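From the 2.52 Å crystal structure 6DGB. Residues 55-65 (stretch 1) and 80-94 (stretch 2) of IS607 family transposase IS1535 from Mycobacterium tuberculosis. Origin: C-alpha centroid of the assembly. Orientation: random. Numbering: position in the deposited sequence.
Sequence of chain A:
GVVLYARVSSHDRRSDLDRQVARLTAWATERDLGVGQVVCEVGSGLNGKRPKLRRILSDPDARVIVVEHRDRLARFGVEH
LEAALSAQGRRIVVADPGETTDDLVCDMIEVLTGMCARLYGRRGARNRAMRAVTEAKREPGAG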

# COMPACT_ATOMS: atom_id res chain seq x y z
N ARG A 55 -4.11 -10.66 -10.74
CA ARG A 55 -4.32 -11.09 -12.12
C ARG A 55 -4.46 -9.87 -13.05
O ARG A 55 -3.80 -9.82 -14.08
CB ARG A 55 -5.56 -12.00 -12.18
CG ARG A 55 -5.54 -13.05 -13.29
CD ARG A 55 -6.45 -14.23 -12.98
NE ARG A 55 -7.87 -13.90 -13.07
CZ ARG A 55 -8.62 -14.05 -14.16
NH1 ARG A 55 -8.08 -14.53 -15.28
NH2 ARG A 55 -9.91 -13.72 -14.15
N ILE A 56 -5.29 -8.88 -12.66
CA ILE A 56 -5.51 -7.62 -13.39
C ILE A 56 -4.19 -6.84 -13.54
O ILE A 56 -3.84 -6.48 -14.66
CB ILE A 56 -6.62 -6.75 -12.72
CG1 ILE A 56 -8.02 -7.33 -12.98
CG2 ILE A 56 -6.54 -5.29 -13.17
CD1 ILE A 56 -9.06 -6.90 -11.97
N LEU A 57 -3.43 -6.62 -12.42
CA LEU A 57 -2.18 -5.87 -12.46
C LEU A 57 -1.08 -6.59 -13.24
O LEU A 57 -0.31 -5.93 -13.93
CB LEU A 57 -1.69 -5.45 -11.07
CG LEU A 57 -2.59 -4.48 -10.31
CD1 LEU A 57 -2.13 -4.31 -8.87
CD2 LEU A 57 -2.77 -3.17 -11.05
N SER A 58 -1.03 -7.93 -13.17
CA SER A 58 -0.03 -8.71 -13.90
C SER A 58 -0.37 -8.87 -15.39
O SER A 58 0.50 -9.26 -16.15
CB SER A 58 0.21 -10.06 -13.23
OG SER A 58 -0.97 -10.83 -13.14
N ASP A 59 -1.62 -8.56 -15.81
CA ASP A 59 -2.03 -8.63 -17.22
C ASP A 59 -1.70 -7.32 -17.92
O ASP A 59 -2.34 -6.31 -17.62
CB ASP A 59 -3.52 -9.00 -17.37
CG ASP A 59 -4.06 -8.91 -18.79
OD1 ASP A 59 -3.42 -9.49 -19.71
OD2 ASP A 59 -5.12 -8.25 -18.98
N PRO A 60 -0.73 -7.30 -18.86
CA PRO A 60 -0.39 -6.03 -19.54
C PRO A 60 -1.47 -5.48 -20.47
O PRO A 60 -1.38 -4.32 -20.88
CB PRO A 60 0.87 -6.37 -20.34
CG PRO A 60 1.33 -7.69 -19.81
CD PRO A 60 0.12 -8.40 -19.34
N ASP A 61 -2.47 -6.32 -20.82
CA ASP A 61 -3.59 -5.96 -21.67
C ASP A 61 -4.59 -5.04 -20.96
O ASP A 61 -5.36 -4.36 -21.64
CB ASP A 61 -4.33 -7.21 -22.18
CG ASP A 61 -3.65 -7.99 -23.28
OD1 ASP A 61 -2.52 -7.60 -23.68
OD2 ASP A 61 -4.24 -8.99 -23.75
N ALA A 62 -4.63 -5.08 -19.58
CA ALA A 62 -5.52 -4.26 -18.74
C ALA A 62 -4.89 -2.87 -18.69
O ALA A 62 -4.20 -2.52 -17.72
CB ALA A 62 -5.65 -4.88 -17.35
N ARG A 63 -5.06 -2.11 -19.79
CA ARG A 63 -4.48 -0.77 -19.97
C ARG A 63 -5.17 0.25 -19.08
O ARG A 63 -4.51 1.16 -18.60
CB ARG A 63 -4.53 -0.34 -21.45
CG ARG A 63 -3.47 0.71 -21.84
CD ARG A 63 -2.64 0.30 -23.04
NE ARG A 63 -1.93 -0.95 -22.76
CZ ARG A 63 -0.63 -1.05 -22.53
NH1 ARG A 63 0.14 0.03 -22.56
NH2 ARG A 63 -0.09 -2.23 -22.26
N VAL A 64 -6.49 0.12 -18.88
CA VAL A 64 -7.27 1.04 -18.07
C VAL A 64 -7.98 0.24 -16.98
O VAL A 64 -8.66 -0.74 -17.26
CB VAL A 64 -8.21 1.90 -18.96
CG1 VAL A 64 -9.38 2.50 -18.18
CG2 VAL A 64 -7.42 3.01 -19.64
N ILE A 65 -7.76 0.64 -15.74
CA ILE A 65 -8.35 0.01 -14.56
C ILE A 65 -9.21 1.07 -13.89
O ILE A 65 -8.69 2.05 -13.33
CB ILE A 65 -7.27 -0.58 -13.61
CG1 ILE A 65 -6.44 -1.68 -14.34
CG2 ILE A 65 -7.91 -1.13 -12.32
CD1 ILE A 65 -5.25 -2.07 -13.71
N HIS A 80 2.01 4.69 -5.94
CA HIS A 80 3.13 3.84 -6.35
C HIS A 80 2.73 2.85 -7.43
O HIS A 80 3.52 2.60 -8.35
CB HIS A 80 3.80 3.15 -5.15
CG HIS A 80 4.31 4.12 -4.12
ND1 HIS A 80 5.22 5.11 -4.45
CD2 HIS A 80 3.98 4.24 -2.81
CE1 HIS A 80 5.42 5.80 -3.34
NE2 HIS A 80 4.68 5.32 -2.33
N LEU A 81 1.50 2.29 -7.34
CA LEU A 81 0.93 1.40 -8.35
C LEU A 81 0.80 2.18 -9.65
O LEU A 81 1.22 1.67 -10.69
CB LEU A 81 -0.46 0.90 -7.94
CG LEU A 81 -0.53 -0.33 -7.05
CD1 LEU A 81 -1.98 -0.69 -6.76
CD2 LEU A 81 0.16 -1.52 -7.68
N GLU A 82 0.26 3.44 -9.59
CA GLU A 82 0.08 4.35 -10.73
C GLU A 82 1.42 4.63 -11.38
O GLU A 82 1.49 4.60 -12.62
CB GLU A 82 -0.58 5.68 -10.32
CG GLU A 82 -2.08 5.59 -10.08
CD GLU A 82 -2.71 6.89 -9.60
OE1 GLU A 82 -2.61 7.17 -8.38
OE2 GLU A 82 -3.32 7.60 -10.42
N ALA A 83 2.47 4.84 -10.56
CA ALA A 83 3.83 5.07 -11.02
C ALA A 83 4.38 3.86 -11.76
O ALA A 83 4.86 4.01 -12.87
CB ALA A 83 4.74 5.43 -9.85
N ALA A 84 4.26 2.66 -11.18
CA ALA A 84 4.71 1.42 -11.82
C ALA A 84 3.98 1.18 -13.16
O ALA A 84 4.62 0.86 -14.16
CB ALA A 84 4.49 0.24 -10.88
N LEU A 85 2.64 1.39 -13.19
CA LEU A 85 1.77 1.19 -14.36
C LEU A 85 2.06 2.20 -15.48
O LEU A 85 2.06 1.82 -16.66
CB LEU A 85 0.27 1.24 -13.97
CG LEU A 85 -0.23 0.06 -13.19
CD1 LEU A 85 -1.59 0.32 -12.62
CD2 LEU A 85 -0.24 -1.19 -14.03
N SER A 86 2.28 3.48 -15.09
CA SER A 86 2.61 4.56 -16.00
C SER A 86 3.77 4.14 -16.90
O SER A 86 3.63 4.26 -18.12
CB SER A 86 2.96 5.82 -15.22
OG SER A 86 4.29 5.81 -14.71
N ALA A 87 4.87 3.56 -16.32
CA ALA A 87 6.04 3.03 -17.05
C ALA A 87 5.67 2.02 -18.20
O ALA A 87 6.46 1.84 -19.14
CB ALA A 87 7.02 2.39 -16.07
N GLN A 88 4.48 1.38 -18.11
CA GLN A 88 4.00 0.43 -19.10
C GLN A 88 2.81 0.98 -19.91
O GLN A 88 2.14 0.23 -20.60
CB GLN A 88 3.68 -0.92 -18.45
CG GLN A 88 3.85 -2.08 -19.42
CD GLN A 88 3.32 -3.42 -18.98
OE1 GLN A 88 2.65 -3.56 -17.94
NE2 GLN A 88 3.61 -4.45 -19.77
N GLY A 89 2.57 2.30 -19.81
CA GLY A 89 1.50 3.02 -20.49
C GLY A 89 0.09 2.61 -20.10
O GLY A 89 -0.86 2.76 -20.89
N ARG A 90 -0.05 2.07 -18.88
CA ARG A 90 -1.30 1.62 -18.28
C ARG A 90 -1.67 2.62 -17.17
O ARG A 90 -0.78 3.24 -16.57
CB ARG A 90 -1.13 0.20 -17.70
CG ARG A 90 -0.71 -0.86 -18.73
CD ARG A 90 -0.27 -2.14 -18.06
NE ARG A 90 -1.37 -2.79 -17.35
CZ ARG A 90 -1.22 -3.65 -16.35
NH1 ARG A 90 0.00 -3.98 -15.92
NH2 ARG A 90 -2.28 -4.18 -15.76
N ARG A 91 -2.99 2.78 -16.91
CA ARG A 91 -3.44 3.74 -15.90
C ARG A 91 -4.67 3.32 -15.10
O ARG A 91 -5.44 2.46 -15.52
CB ARG A 91 -3.65 5.15 -16.51
CG ARG A 91 -4.77 5.25 -17.51
CD ARG A 91 -4.95 6.67 -18.01
NE ARG A 91 -6.06 6.75 -18.96
CZ ARG A 91 -5.94 6.49 -20.26
NH1 ARG A 91 -4.77 6.15 -20.78
NH2 ARG A 91 -7.01 6.57 -21.05
N ILE A 92 -4.84 3.97 -13.94
CA ILE A 92 -5.96 3.81 -13.01
C ILE A 92 -6.89 5.01 -13.17
O ILE A 92 -6.45 6.16 -13.04
CB ILE A 92 -5.44 3.65 -11.56
CG1 ILE A 92 -4.79 2.29 -11.37
CG2 ILE A 92 -6.55 3.88 -10.53
CD1 ILE A 92 -3.66 2.30 -10.65
N VAL A 93 -8.17 4.74 -13.46
CA VAL A 93 -9.17 5.81 -13.57
C VAL A 93 -10.06 5.76 -12.31
O VAL A 93 -10.40 4.67 -11.85
CB VAL A 93 -9.96 5.77 -14.91
CG1 VAL A 93 -10.90 6.96 -15.02
CG2 VAL A 93 -9.02 5.75 -16.10
N VAL A 94 -10.34 6.93 -11.71
CA VAL A 94 -11.22 7.05 -10.53
C VAL A 94 -12.51 7.74 -10.98
O VAL A 94 -12.48 8.88 -11.43
CB VAL A 94 -10.55 7.76 -9.33
CG1 VAL A 94 -11.47 7.75 -8.12
CG2 VAL A 94 -9.23 7.08 -8.99

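Each stretch runs from a helix through a turn into a strand, and the two strands pair in parallel. Between them the stretches bury 710 Å².

Stretch 1 opens with the end of a helix. L57 packs against the helix of stretch 2: its CD1 lies 3.8 Å from L81 CD2, and its CD2 lies 4.0 Å from L85 CD1; both contacts are apolar and buried. L57 O accepts a hydrogen bond from R90 NH1 at 2.8 Å and a longer one from R90 NH2 at 3.2 Å.

A type I turn from D59 to A62 follows. The turn lies against the R90 guanidinium, with P60 CA and D59 O over one face. P60 CB also touches Q88 NE2 at 3.4 Å. A62 O lies near the guanidinium plane and accepts from R90 NE at 2.9 Å and from R90 NH2 at 3.2 Å. The buried arginine thus binds carbonyls at the end of the helix and at the end of the turn, holding the two together. No acidic side chain pairs with it across the contact.

The end of the R63 side chain comes to the turn at Q88 and G89. Its NH1 makes a weak hydrogen bond to Q88 O at 2.8 Å, and R90 CG lies over one face of its guanidinium. G89 has a positive phi, which favours glycine; an ideal CB there would sit only 3.2 Å from R63 NH1.

R91 N donates to R63 O at 2.8 Å, I65 N donates to R91 O at 3.0 Å, and V93 N donates to I65 O at 2.7 Å. V64 pairs with R91 on one face of the sheet, where V64 CG2 lies 3.8 Å from R91 CZ, over the guanidinium face. V64 CG1 also meets V93 CG2 at 3.9 Å. I65 pairs with I92 on the other face, with I65 CB 4.4 Å from I92 CG1.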